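Local atomic coordinates of extracellular solute-binding protein, family 1 (Bifidobacterium longum subsp. infantis ATCC 15697, PDB entry 3QUF), a protein that probably binds a solute, perhaps a carbohydrate, outside the cell membrane and hands it to an ABC-type importer. Residues E109-G114 / K319-L324; T118-F123 / G127-M132; G139-N144 / T176-D181; P270-Q273 / D278-V281. All blocks are in the same frame, centred on the assembly; numbering follows the deposited sequence. Where two conformers were deposited one is given.

The four contacts fall into two pairs, consistent with the two-lobed fold of solute-binding proteins. Interactions 1 and 2, with centres 14 Å apart, share one lobe and touch: M132 reaches F111 and L321, while L112 packs on F120. Interactions 3 and 4, 12 Å apart between centres, belong to the other lobe, where Y143 O probably accepts a hydrogen bond from G280 N and F142 packs on L272 and V281. The centres of interactions 1 and 3 are 38 Å apart, on opposite sides of the chain's centre. In this family the solute normally binds between the lobes. The sulfate on G114, probably from the crystallisation liquor, is no evidence for that site.

Interaction 1: residues E109-G114 / K319-L324; sequences EDFLDG and KFLAYL. With SO4 (sulfate ion), chain D.
F111 CA lies 4.8 Å from A322 CA where the short 3-10 turn 110-112 meets the last part of helix 311-324, and no hydrogen bond joins the two backbones. The small A322 permits this closeness: its CB touches F111 CB at 3.7 Å. From there F111 CG sits between the backbone N and the carbonyl carbon (chi1 63°), which stands the ring up against L321. L321 CB lies over one ring face, 4.1 Å from the centroid of F111, as a CH-pi contact, and E109 CB covers the opposite face. The L321 branch ending in CD2 reaches the rim at F111 CE1. In this alpha/beta lobe the contact pins a loop that follows helix 94-100 to a helix packed beside the sheet. N325, just past the helix segment, donates from ND2 to F111 O and D113 O, and E109 makes a salt bridge with K318. With an alanine here in place of F111, L321 CB would probably lose its aromatic face, leaving a gap between turn and helix. At the end of segment 109-114, G114 N donates to sulfate O1 at 2.7 Å, nearly straight at 167°.

Interaction 2: residues T118-F123 / G127-M132; sequences TNFALF and GKTYGM
F123 O accepts a hydrogen bond from Y130 N at 2.8 Å, nearly linear at the hydrogen (171°) and close to the line of the carbonyl bond. This bond lies just outside the small antiparallel pair of strands 124-125 and 128-129, and carries that beta-hairpin one step toward its base. Packing is tightest around G131. Its carbonyl O lies at the edge of the F120 ring, in the ring plane, 3.5 Å from F120 CD1, and F123 CB approaches G131 O equally closely. This oxygen is buried and has no hydrogen-bonding partner in the model; across this contact it meets F120 CD1 and F123 CB rather than a donor. F120 CD1 also meets T129 CG2 at 3.7 Å; that methyl stands anti to the backbone N, while T129 OG1 bonds instead to Q124 NE2. The F123 side chain sets out toward segment 127-132, but with CG anti to the carbonyl carbon (chi1 -53°) its ring swings off, L122 CB over one face and N119 O at its edge. Contacts are looser elsewhere: F120 CE1 stays 4.2 Å from M132 CB, the exposed K128 side chain leads off the contact, and the Y130 ring departs after its CB. Among its neighbours, the hairpin is joined through T129 to I106 and S107, M132 pairs by backbone with F303 of strand 295-305, and F123 and L122 rest on P299 of the same strand.

Interaction 3: residues G139-N144 / T176-D181; sequences GAFFYN and TAFLED
F141 and F178 account for nearly all of the surface buried here, and they meet ring to ring. The pair is an offset edge-to-face contact, with the edge of F141 turned toward the face of F178. Their centroids are 5.2 Å apart and the ring planes stand at 69°. The touching edge is the CE1-CZ side of F141: its CE1 comes within 3.5 Å of F178 CE1, and the same atom of F141 lies 3.8 Å from F178 CZ. F178 gets there by extending, CG anti to the backbone N (chi1 178°), which carries its ring across toward F141. F141 has a less relaxed first torsion, -93°, well off a staggered position, and this may be the price of fitting its ring into a crowded aromatic cluster with F163 and F284. The two side chains cross at about a right angle, and no hydrogen bond links the segments. Their backbones are not paired because strand 259-264 runs between them, antiparallel to 135-144 and parallel to 176-178. The rings thus join two strands over a third in the core of this alpha/beta lobe. F141 also packs on V261 of that middle strand, and its backbone bonds to A282 of strand 279-282, on the other side of strand 135-144. F163 comes from helix 160-172, which precedes strand 176-178, and N144 caps the start of helix 145-150.

Interaction 4: residues P270-Q273 / D278-V281; sequences PDLQ and DFGV
F279 reaches from the start of strand 279-282 to L272 and Q273 on helix 269-274. Its CB lies beside Y143 O of the neighbouring strand. A chi1 of 74° tucks CG over the backbone, between N and C, and sends the ring toward the helix. On one flank CD1 sits 4.0 Å from L272 O; on the other CD2 meets L272 CD1 at 4.2 Å. Farther out, CE1 makes the closest touch, 3.7 Å from L272 CB, and lies near Q273 CG as well. The tip, CZ, is 3.9 Å from L272 CB. That CB stands over the ring face, 4.0 Å from the centroid of F279 and 22° off the normal, a CH-pi contact offset toward the rim. F142 and F254 also touch both L272 and F279, enclosing them between sheet and helix 247-255. Were a serine to replace F279, L272 CB would probably be left without its aromatic partner and a gap would open beneath the helix. The amide of Q273 turns elsewhere, to E353. With no hydrogen bond or charge pair across it, the contact depends on shape, dispersion and the weak attraction of aliphatic C-H groups for an aromatic face.

Interaction 1: residues E109-G114 / K319-L324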
loop_
_atom_site.group_PDB
_atom_site.type_symbol
_atom_site.label_atom_id
_atom_site.label_comp_id
_atom_site.label_asym_id
_atom_site.label_seq_id
_atom_site.Cartn_x
_atom_site.Cartn_y
_atom_site.Cartn_z
ATOM N N GLU A 109 20.602 -9.866 8.565
ATOM C CA GLU A 109 21.120 -10.673 7.469
ATOM C C GLU A 109 21.580 -9.765 6.320
ATOM O O GLU A 109 20.966 -8.725 6.021
ATOM C CB GLU A 109 20.086 -11.672 6.958
ATOM C CG GLU A 109 19.825 -12.828 7.900
ATOM C CD GLU A 109 20.920 -13.901 7.959
ATOM O OE1 GLU A 109 21.831 -13.909 7.099
ATOM O OE2 GLU A 109 20.840 -14.786 8.851
ATOM N N ASP A 110 22.680 -10.150 5.687
ATOM C CA ASP A 110 23.255 -9.322 4.619
ATOM C C ASP A 110 22.318 -9.189 3.416
ATOM O O ASP A 110 22.381 -8.196 2.680
ATOM C CB ASP A 110 24.598 -9.911 4.145
ATOM C CG ASP A 110 25.702 -9.761 5.150
ATOM O OD1 ASP A 110 25.606 -8.940 6.096
ATOM O OD2 ASP A 110 26.717 -10.463 4.953
ATOM N N PHE A 111 21.453 -10.175 3.180
ATOM C CA PHE A 111 20.525 -10.107 2.074
ATOM C C PHE A 111 19.438 -9.022 2.207
ATOM O O PHE A 111 18.721 -8.719 1.250
ATOM C CB PHE A 111 19.913 -11.494 1.751
ATOM C CG PHE A 111 19.069 -12.114 2.862
ATOM C CD1 PHE A 111 17.795 -11.654 3.157
ATOM C CD2 PHE A 111 19.536 -13.218 3.542
ATOM C CE1 PHE A 111 17.047 -12.233 4.144
ATOM C CE2 PHE A 111 18.791 -13.814 4.503
ATOM C CZ PHE A 111 17.540 -13.337 4.817
ATOM N N LEU A 112 19.339 -8.402 3.387
ATOM C CA LEU A 112 18.458 -7.271 3.593
ATOM C C LEU A 112 19.037 -5.953 3.103
ATOM O O LEU A 112 18.329 -4.967 3.029
ATOM C CB LEU A 112 18.098 -7.109 5.057
ATOM C CG LEU A 112 17.513 -8.319 5.772
ATOM C CD1 LEU A 112 17.381 -8.003 7.266
ATOM C CD2 LEU A 112 16.180 -8.728 5.132
ATOM N N ASP A 113 20.332 -5.915 2.780
ATOM C CA ASP A 113 20.959 -4.655 2.475
ATOM C C ASP A 113 20.365 -4.065 1.188
ATOM O O ASP A 113 19.987 -4.788 0.245
ATOM C CB ASP A 113 22.481 -4.808 2.409
ATOM C CG ASP A 113 23.114 -5.081 3.772
ATOM O OD1 ASP A 113 22.498 -4.861 4.839
ATOM O OD2 ASP A 113 24.284 -5.485 3.770
ATOM N N GLY A 114 20.193 -2.739 1.183
ATOM C CA GLY A 114 19.688 -2.023 0.012
ATOM C C GLY A 114 18.231 -1.617 0.134
ATOM O O GLY A 114 17.719 -0.837 -0.672
ATOM N N LYS A 319 19.576 -18.145 0.498
ATOM C CA LYS A 319 20.042 -17.896 -0.886
ATOM C C LYS A 319 18.904 -17.462 -1.812
ATOM O O LYS A 319 19.100 -16.636 -2.700
ATOM C CB LYS A 319 20.758 -19.123 -1.453
ATOM C CG LYS A 319 22.129 -19.336 -0.852
ATOM C CD LYS A 319 22.853 -20.485 -1.569
ATOM C CE LYS A 319 24.258 -20.742 -1.015
ATOM N NZ LYS A 319 25.087 -21.537 -1.997
ATOM N N PHE A 320 17.703 -17.995 -1.610
ATOM C CA PHE A 320 16.551 -17.570 -2.375
ATOM C C PHE A 320 16.151 -16.121 -2.071
ATOM O O PHE A 320 15.980 -15.314 -2.987
ATOM C CB PHE A 320 15.365 -18.489 -2.158
ATOM C CG PHE A 320 14.179 -18.124 -2.992
ATOM C CD1 PHE A 320 14.186 -18.305 -4.364
ATOM C CD2 PHE A 320 13.056 -17.565 -2.405
ATOM C CE1 PHE A 320 13.098 -17.941 -5.112
ATOM C CE2 PHE A 320 11.948 -17.241 -3.149
ATOM C CZ PHE A 320 11.954 -17.407 -4.490
ATOM N N LEU A 321 16.136 -15.757 -0.783
ATOM C CA LEU A 321 15.859 -14.355 -0.402
ATOM C C LEU A 321 16.918 -13.419 -0.947
ATOM O O LEU A 321 16.591 -12.330 -1.431
ATOM C CB LEU A 321 15.657 -14.227 1.108
ATOM C CG LEU A 321 14.190 -14.464 1.556
ATOM C CD1 LEU A 321 13.684 -15.810 1.345
ATOM C CD2 LEU A 321 14.024 -14.101 3.062
ATOM N N ALA A 322 18.165 -13.849 -0.934
ATOM C CA ALA A 322 19.248 -13.059 -1.496
ATOM C C ALA A 322 19.085 -12.846 -2.978
ATOM O O ALA A 322 19.406 -11.772 -3.483
ATOM C CB ALA A 322 20.606 -13.712 -1.191
ATOM N N TYR A 323 18.634 -13.892 -3.689
ATOM C CA TYR A 323 18.365 -13.783 -5.116
ATOM C C TYR A 323 17.223 -12.842 -5.412
ATOM O O TYR A 323 17.262 -12.051 -6.378
ATOM C CB TYR A 323 18.076 -15.179 -5.703
ATOM C CG TYR A 323 17.808 -15.125 -7.192
ATOM C CD1 TYR A 323 18.847 -15.028 -8.093
ATOM C CD2 TYR A 323 16.530 -15.126 -7.676
ATOM C CE1 TYR A 323 18.600 -14.974 -9.452
ATOM C CE2 TYR A 323 16.266 -15.053 -9.052
ATOM C CZ TYR A 323 17.315 -14.969 -9.911
ATOM O OH TYR A 323 17.115 -14.908 -11.273
ATOM N N LEU A 324 16.168 -12.928 -4.622
ATOM C CA LEU A 324 15.020 -12.010 -4.740
ATOM C C LEU A 324 15.502 -10.569 -4.636
ATOM O O LEU A 324 15.141 -9.723 -5.468
ATOM C CB LEU A 324 13.959 -12.270 -3.664
ATOM C CG LEU A 324 12.895 -13.343 -3.910
ATOM C CD1 LEU A 324 12.210 -13.756 -2.587
ATOM C CD2 LEU A 324 11.876 -12.855 -4.888
HETATM S S SO4 D . 21.626 -0.584 3.319
HETATM O O1 SO4 D . 20.455 -1.422 3.534
HETATM O O2 SO4 D . 21.764 0.336 4.447
HETATM O O3 SO4 D . 22.826 -1.417 3.218
HETATM O O4 SO4 D . 21.459 0.189 2.087
#

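Interaction 2: residues T118-F123 / G127-M132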
loop_
_atom_site.group_PDB
_atom_site.type_symbol
_atom_site.label_atom_id
_atom_site.label_comp_id
_atom_site.label_asym_id
_atom_site.label_seq_id
_atom_site.Cartn_x
_atom_site.Cartn_y
_atom_site.Cartn_z
ATOM N N THR A 118 12.724 1.562 7.111
ATOM C CA THR A 118 11.303 1.803 7.323
ATOM C C THR A 118 10.425 0.758 6.673
ATOM O O THR A 118 9.276 0.540 7.102
ATOM C CB THR A 118 10.882 3.172 6.777
ATOM O OG1 THR A 118 11.436 3.377 5.474
ATOM C CG2 THR A 118 11.399 4.290 7.700
ATOM N N ASN A 119 10.951 0.090 5.646
ATOM C CA ASN A 119 10.190 -0.969 4.963
ATOM C C ASN A 119 10.021 -2.261 5.773
ATOM O O ASN A 119 9.247 -3.156 5.387
ATOM C CB ASN A 119 10.803 -1.271 3.617
ATOM C CG ASN A 119 10.721 -0.112 2.693
ATOM O OD1 ASN A 119 9.632 0.451 2.482
ATOM N ND2 ASN A 119 11.868 0.299 2.147
ATOM N N PHE A 120 10.753 -2.374 6.884
ATOM C CA PHE A 120 10.670 -3.598 7.695
ATOM C C PHE A 120 9.694 -3.485 8.849
ATOM O O PHE A 120 9.424 -4.473 9.504
ATOM C CB PHE A 120 12.046 -4.022 8.173
ATOM C CG PHE A 120 12.957 -4.405 7.041
ATOM C CD1 PHE A 120 12.837 -5.644 6.443
ATOM C CD2 PHE A 120 13.885 -3.536 6.548
ATOM C CE1 PHE A 120 13.690 -5.981 5.396
ATOM C CE2 PHE A 120 14.710 -3.894 5.471
ATOM C CZ PHE A 120 14.593 -5.104 4.922
ATOM N N ALA A 121 9.147 -2.289 9.104
ATOM C CA ALA A 121 8.302 -2.137 10.281
ATOM C C ALA A 121 7.112 -3.096 10.276
ATOM O O ALA A 121 6.758 -3.626 11.330
ATOM C CB ALA A 121 7.778 -0.692 10.344
ATOM N N LEU A 122 6.496 -3.294 9.113
ATOM C CA LEU A 122 5.344 -4.189 9.024
ATOM C C LEU A 122 5.749 -5.678 9.186
ATOM O O LEU A 122 4.872 -6.555 9.312
ATOM C CB LEU A 122 4.610 -4.012 7.705
ATOM C CG LEU A 122 3.956 -2.646 7.447
ATOM C CD1 LEU A 122 3.304 -2.615 6.066
ATOM C CD2 LEU A 122 2.909 -2.324 8.568
ATOM N N PHE A 123 7.041 -5.960 9.163
ATOM C CA PHE A 123 7.519 -7.343 9.237
ATOM C C PHE A 123 8.444 -7.522 10.455
ATOM O O PHE A 123 9.366 -8.369 10.437
ATOM C CB PHE A 123 8.224 -7.695 7.935
ATOM C CG PHE A 123 7.376 -7.428 6.731
ATOM C CD1 PHE A 123 6.366 -8.300 6.407
ATOM C CD2 PHE A 123 7.549 -6.288 5.963
ATOM C CE1 PHE A 123 5.537 -8.071 5.292
ATOM C CE2 PHE A 123 6.704 -6.020 4.886
ATOM C CZ PHE A 123 5.722 -6.913 4.527
ATOM N N GLY A 127 11.100 -6.072 18.015
ATOM C CA GLY A 127 12.319 -5.461 17.485
ATOM C C GLY A 127 13.102 -6.323 16.504
ATOM O O GLY A 127 14.199 -5.944 16.059
ATOM N N LYS A 128 12.614 -7.533 16.233
ATOM C CA LYS A 128 13.292 -8.473 15.346
ATOM C C LYS A 128 12.555 -8.502 13.988
ATOM O O LYS A 128 11.341 -8.334 13.911
ATOM C CB LYS A 128 13.304 -9.855 15.979
ATOM C CG LYS A 128 14.154 -9.926 17.233
ATOM C CD LYS A 128 13.992 -11.293 17.967
ATOM C CE LYS A 128 15.139 -11.512 18.983
ATOM N NZ LYS A 128 15.071 -12.807 19.806
ATOM N N THR A 129 13.334 -8.662 12.933
ATOM C CA THR A 129 12.808 -8.753 11.580
ATOM C C THR A 129 12.506 -10.197 11.206
ATOM O O THR A 129 13.371 -11.058 11.317
ATOM C CB THR A 129 13.828 -8.147 10.594
ATOM O OG1 THR A 129 14.058 -6.771 10.961
ATOM C CG2 THR A 129 13.262 -8.142 9.179
ATOM N N TYR A 130 11.284 -10.410 10.721
ATOM C CA TYR A 130 10.776 -11.738 10.357
ATOM C C TYR A 130 10.397 -11.862 8.913
ATOM O O TYR A 130 10.002 -12.955 8.472
ATOM C CB TYR A 130 9.569 -12.084 11.230
ATOM C CG TYR A 130 9.949 -12.301 12.657
ATOM C CD1 TYR A 130 10.551 -13.511 13.072
ATOM C CD2 TYR A 130 9.728 -11.314 13.602
ATOM C CE1 TYR A 130 10.911 -13.714 14.399
ATOM C CE2 TYR A 130 10.085 -11.515 14.948
ATOM C CZ TYR A 130 10.693 -12.712 15.321
ATOM O OH TYR A 130 11.069 -12.913 16.630
ATOM N N GLY A 131 10.505 -10.794 8.133
ATOM C CA GLY A 131 10.149 -10.862 6.696
ATOM C C GLY A 131 10.824 -9.741 5.939
ATOM O O GLY A 131 11.237 -8.706 6.531
HETATM N N MSE A 132 10.935 -9.944 4.629
HETATM C CA MSE A 132 11.574 -8.981 3.776
HETATM C C MSE A 132 10.676 -8.675 2.593
HETATM O O MSE A 132 10.392 -9.577 1.791
HETATM C CB MSE A 132 12.921 -9.542 3.245
HETATM C CG MSE A 132 13.515 -8.686 2.143
HETATM SE SE MSE A 132 15.045 -9.527 1.264
HETATM C CE MSE A 132 14.074 -10.800 0.301
#

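Interaction 3: residues G139-N144 / T176-D181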
loop_
_atom_site.group_PDB
_atom_site.type_symbol
_atom_site.label_atom_id
_atom_site.label_comp_id
_atom_site.label_asym_id
_atom_site.label_seq_id
_atom_site.Cartn_x
_atom_site.Cartn_y
_atom_site.Cartn_z
ATOM N N GLY A 139 -0.126 4.741 -5.155
ATOM C CA GLY A 139 -1.314 5.399 -5.664
ATOM C C GLY A 139 -1.198 6.901 -5.420
ATOM O O GLY A 139 -0.519 7.347 -4.482
ATOM N N ALA A 140 -1.910 7.679 -6.224
ATOM C CA ALA A 140 -1.787 9.144 -6.161
ATOM C C ALA A 140 -2.967 9.799 -6.870
ATOM O O ALA A 140 -3.911 9.103 -7.257
ATOM C CB ALA A 140 -0.430 9.576 -6.794
ATOM N N PHE A 141 -2.946 11.122 -6.994
ATOM C CA PHE A 141 -4.011 11.846 -7.655
ATOM C C PHE A 141 -3.682 12.016 -9.142
ATOM O O PHE A 141 -2.584 12.479 -9.520
ATOM C CB PHE A 141 -4.222 13.231 -7.042
ATOM C CG PHE A 141 -5.283 13.325 -5.944
ATOM C CD1 PHE A 141 -6.278 12.385 -5.747
ATOM C CD2 PHE A 141 -5.292 14.467 -5.126
ATOM C CE1 PHE A 141 -7.240 12.559 -4.771
ATOM C CE2 PHE A 141 -6.273 14.664 -4.201
ATOM C CZ PHE A 141 -7.245 13.716 -4.006
ATOM N N PHE A 142 -4.628 11.639 -9.982
ATOM C CA PHE A 142 -4.553 11.845 -11.410
ATOM C C PHE A 142 -5.530 12.974 -11.712
ATOM O O PHE A 142 -6.647 12.956 -11.203
ATOM C CB PHE A 142 -4.926 10.550 -12.137
ATOM C CG PHE A 142 -3.873 9.475 -12.051
ATOM C CD1 PHE A 142 -3.502 8.902 -10.807
ATOM C CD2 PHE A 142 -3.209 9.055 -13.193
ATOM C CE1 PHE A 142 -2.506 7.943 -10.724
ATOM C CE2 PHE A 142 -2.228 8.076 -13.127
ATOM C CZ PHE A 142 -1.863 7.514 -11.898
ATOM N N TYR A 143 -5.087 13.971 -12.473
ATOM C CA TYR A 143 -5.931 15.149 -12.747
ATOM C C TYR A 143 -5.995 15.556 -14.212
ATOM O O TYR A 143 -5.073 15.302 -14.986
ATOM C CB TYR A 143 -5.529 16.353 -11.861
ATOM C CG TYR A 143 -4.134 16.887 -12.112
ATOM C CD1 TYR A 143 -3.037 16.304 -11.500
ATOM C CD2 TYR A 143 -3.928 17.974 -12.958
ATOM C CE1 TYR A 143 -1.750 16.784 -11.713
ATOM C CE2 TYR A 143 -2.650 18.457 -13.194
ATOM C CZ TYR A 143 -1.575 17.869 -12.569
ATOM O OH TYR A 143 -0.314 18.348 -12.794
ATOM N N ASN A 144 -7.124 16.157 -14.569
ATOM C CA ASN A 144 -7.405 16.597 -15.935
ATOM C C ASN A 144 -6.898 18.042 -16.037
ATOM O O ASN A 144 -7.489 18.974 -15.464
ATOM C CB ASN A 144 -8.909 16.488 -16.195
ATOM C CG ASN A 144 -9.296 16.936 -17.602
ATOM O OD1 ASN A 144 -8.609 17.761 -18.199
ATOM N ND2 ASN A 144 -10.407 16.413 -18.113
ATOM N N THR A 176 -17.258 18.223 -12.316
ATOM C CA THR A 176 -17.182 17.590 -11.005
ATOM C C THR A 176 -15.717 17.583 -10.602
ATOM O O THR A 176 -14.886 17.110 -11.365
ATOM C CB THR A 176 -17.733 16.171 -11.104
ATOM O OG1 THR A 176 -19.109 16.248 -11.535
ATOM C CG2 THR A 176 -17.645 15.452 -9.790
ATOM N N ALA A 177 -15.411 18.122 -9.416
ATOM C CA ALA A 177 -14.020 18.279 -9.008
ATOM C C ALA A 177 -13.373 16.938 -8.722
ATOM O O ALA A 177 -12.256 16.677 -9.174
ATOM C CB ALA A 177 -13.915 19.201 -7.776
ATOM N N PHE A 178 -14.064 16.097 -7.958
ATOM C CA PHE A 178 -13.463 14.896 -7.400
ATOM C C PHE A 178 -14.527 13.852 -7.096
ATOM O O PHE A 178 -15.626 14.164 -6.597
ATOM C CB PHE A 178 -12.713 15.276 -6.117
ATOM C CG PHE A 178 -12.094 14.113 -5.409
ATOM C CD1 PHE A 178 -11.216 13.271 -6.083
ATOM C CD2 PHE A 178 -12.357 13.860 -4.065
ATOM C CE1 PHE A 178 -10.627 12.190 -5.425
ATOM C CE2 PHE A 178 -11.776 12.800 -3.403
ATOM C CZ PHE A 178 -10.904 11.956 -4.085
ATOM N N LEU A 179 -14.206 12.610 -7.444
ATOM C CA LEU A 179 -14.989 11.482 -7.037
ATOM C C LEU A 179 -14.031 10.434 -6.526
ATOM O O LEU A 179 -12.868 10.357 -6.978
ATOM C CB LEU A 179 -15.771 10.904 -8.208
ATOM C CG LEU A 179 -16.861 11.729 -8.829
ATOM C CD1 LEU A 179 -17.393 10.913 -10.009
ATOM C CD2 LEU A 179 -17.971 12.058 -7.824
ATOM N N GLU A 180 -14.512 9.614 -5.605
ATOM C CA GLU A 180 -13.693 8.544 -5.058
ATOM C C GLU A 180 -14.486 7.294 -4.742
ATOM O O GLU A 180 -15.654 7.372 -4.418
ATOM C CB GLU A 180 -13.013 9.043 -3.817
ATOM C CG GLU A 180 -11.900 8.157 -3.319
ATOM C CD GLU A 180 -10.990 8.876 -2.313
ATOM O OE1 GLU A 180 -11.464 9.800 -1.620
ATOM O OE2 GLU A 180 -9.829 8.495 -2.232
ATOM N N ASP A 181 -13.840 6.158 -4.913
ATOM C CA ASP A 181 -14.405 4.866 -4.539
ATOM C C ASP A 181 -14.284 4.703 -3.001
ATOM O O ASP A 181 -13.201 4.525 -2.516
ATOM C CB ASP A 181 -13.636 3.763 -5.267
ATOM C CG ASP A 181 -14.084 2.360 -4.886
ATOM O OD1 ASP A 181 -15.294 2.156 -4.566
ATOM O OD2 ASP A 181 -13.212 1.454 -4.917
#

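Interaction 4: residues P270-Q273 / D278-V281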
loop_
_atom_site.group_PDB
_atom_site.type_symbol
_atom_site.label_atom_id
_atom_site.label_comp_id
_atom_site.label_asym_id
_atom_site.label_seq_id
_atom_site.Cartn_x
_atom_site.Cartn_y
_atom_site.Cartn_z
ATOM N N PRO A 270 -2.498 2.679 -18.787
ATOM C CA PRO A 270 -2.802 2.329 -20.179
ATOM C C PRO A 270 -4.132 2.894 -20.662
ATOM O O PRO A 270 -4.221 3.448 -21.762
ATOM C CB PRO A 270 -2.851 0.809 -20.143
ATOM C CG PRO A 270 -1.922 0.438 -19.101
ATOM C CD PRO A 270 -2.089 1.488 -18.022
ATOM N N ASP A 271 -5.158 2.799 -19.816
ATOM C CA ASP A 271 -6.457 3.394 -20.141
ATOM C C ASP A 271 -6.403 4.927 -20.211
ATOM O O ASP A 271 -7.049 5.535 -21.069
ATOM C CB ASP A 271 -7.544 2.928 -19.160
ATOM C CG ASP A 271 -7.891 1.425 -19.301
ATOM O OD1 ASP A 271 -7.718 0.851 -20.395
ATOM O OD2 ASP A 271 -8.345 0.823 -18.295
ATOM N N LEU A 272 -5.621 5.564 -19.338
ATOM C CA LEU A 272 -5.552 7.017 -19.346
ATOM C C LEU A 272 -4.788 7.526 -20.572
ATOM O O LEU A 272 -5.110 8.566 -21.136
ATOM C CB LEU A 272 -4.934 7.537 -18.045
ATOM C CG LEU A 272 -5.779 7.300 -16.774
ATOM C CD1 LEU A 272 -5.301 8.224 -15.671
ATOM C CD2 LEU A 272 -7.290 7.466 -16.959
ATOM N N GLN A 273 -3.763 6.785 -20.964
ATOM C CA GLN A 273 -2.975 7.174 -22.128
ATOM C C GLN A 273 -3.772 7.008 -23.415
ATOM O O GLN A 273 -3.686 7.848 -24.296
ATOM C CB GLN A 273 -1.661 6.390 -22.154
ATOM C CG GLN A 273 -0.624 7.033 -21.238
ATOM C CD GLN A 273 0.749 6.404 -21.316
ATOM O OE1 GLN A 273 0.941 5.353 -21.920
ATOM N NE2 GLN A 273 1.724 7.058 -20.686
ATOM N N ASP A 278 -5.693 15.045 -21.300
ATOM C CA ASP A 278 -4.380 15.556 -20.953
ATOM C C ASP A 278 -4.300 15.524 -19.416
ATOM O O ASP A 278 -4.784 16.427 -18.763
ATOM C CB ASP A 278 -4.211 16.987 -21.464
ATOM C CG ASP A 278 -2.780 17.514 -21.307
ATOM O OD1 ASP A 278 -1.886 16.718 -20.959
ATOM O OD2 ASP A 278 -2.571 18.739 -21.539
ATOM N N PHE A 279 -3.720 14.473 -18.888
ATOM C CA PHE A 279 -3.701 14.250 -17.418
ATOM C C PHE A 279 -2.317 14.428 -16.789
ATOM O O PHE A 279 -1.304 14.166 -17.413
ATOM C CB PHE A 279 -4.259 12.860 -17.089
ATOM C CG PHE A 279 -3.323 11.712 -17.421
ATOM C CD1 PHE A 279 -3.295 11.166 -18.700
ATOM C CD2 PHE A 279 -2.467 11.189 -16.467
ATOM C CE1 PHE A 279 -2.424 10.115 -19.001
ATOM C CE2 PHE A 279 -1.596 10.137 -16.757
ATOM C CZ PHE A 279 -1.581 9.600 -18.036
ATOM N N GLY A 280 -2.293 14.856 -15.524
ATOM C CA GLY A 280 -1.066 14.861 -14.749
ATOM C C GLY A 280 -1.239 14.005 -13.515
ATOM O O GLY A 280 -2.336 13.518 -13.256
ATOM N N VAL A 281 -0.148 13.784 -12.778
ATOM C CA VAL A 281 -0.177 12.964 -11.584
ATOM C C VAL A 281 0.503 13.694 -10.443
ATOM O O VAL A 281 1.694 14.013 -10.561
ATOM C CB VAL A 281 0.528 11.597 -11.773
ATOM C CG1 VAL A 281 0.398 10.752 -10.520
ATOM C CG2 VAL A 281 -0.085 10.860 -12.992
#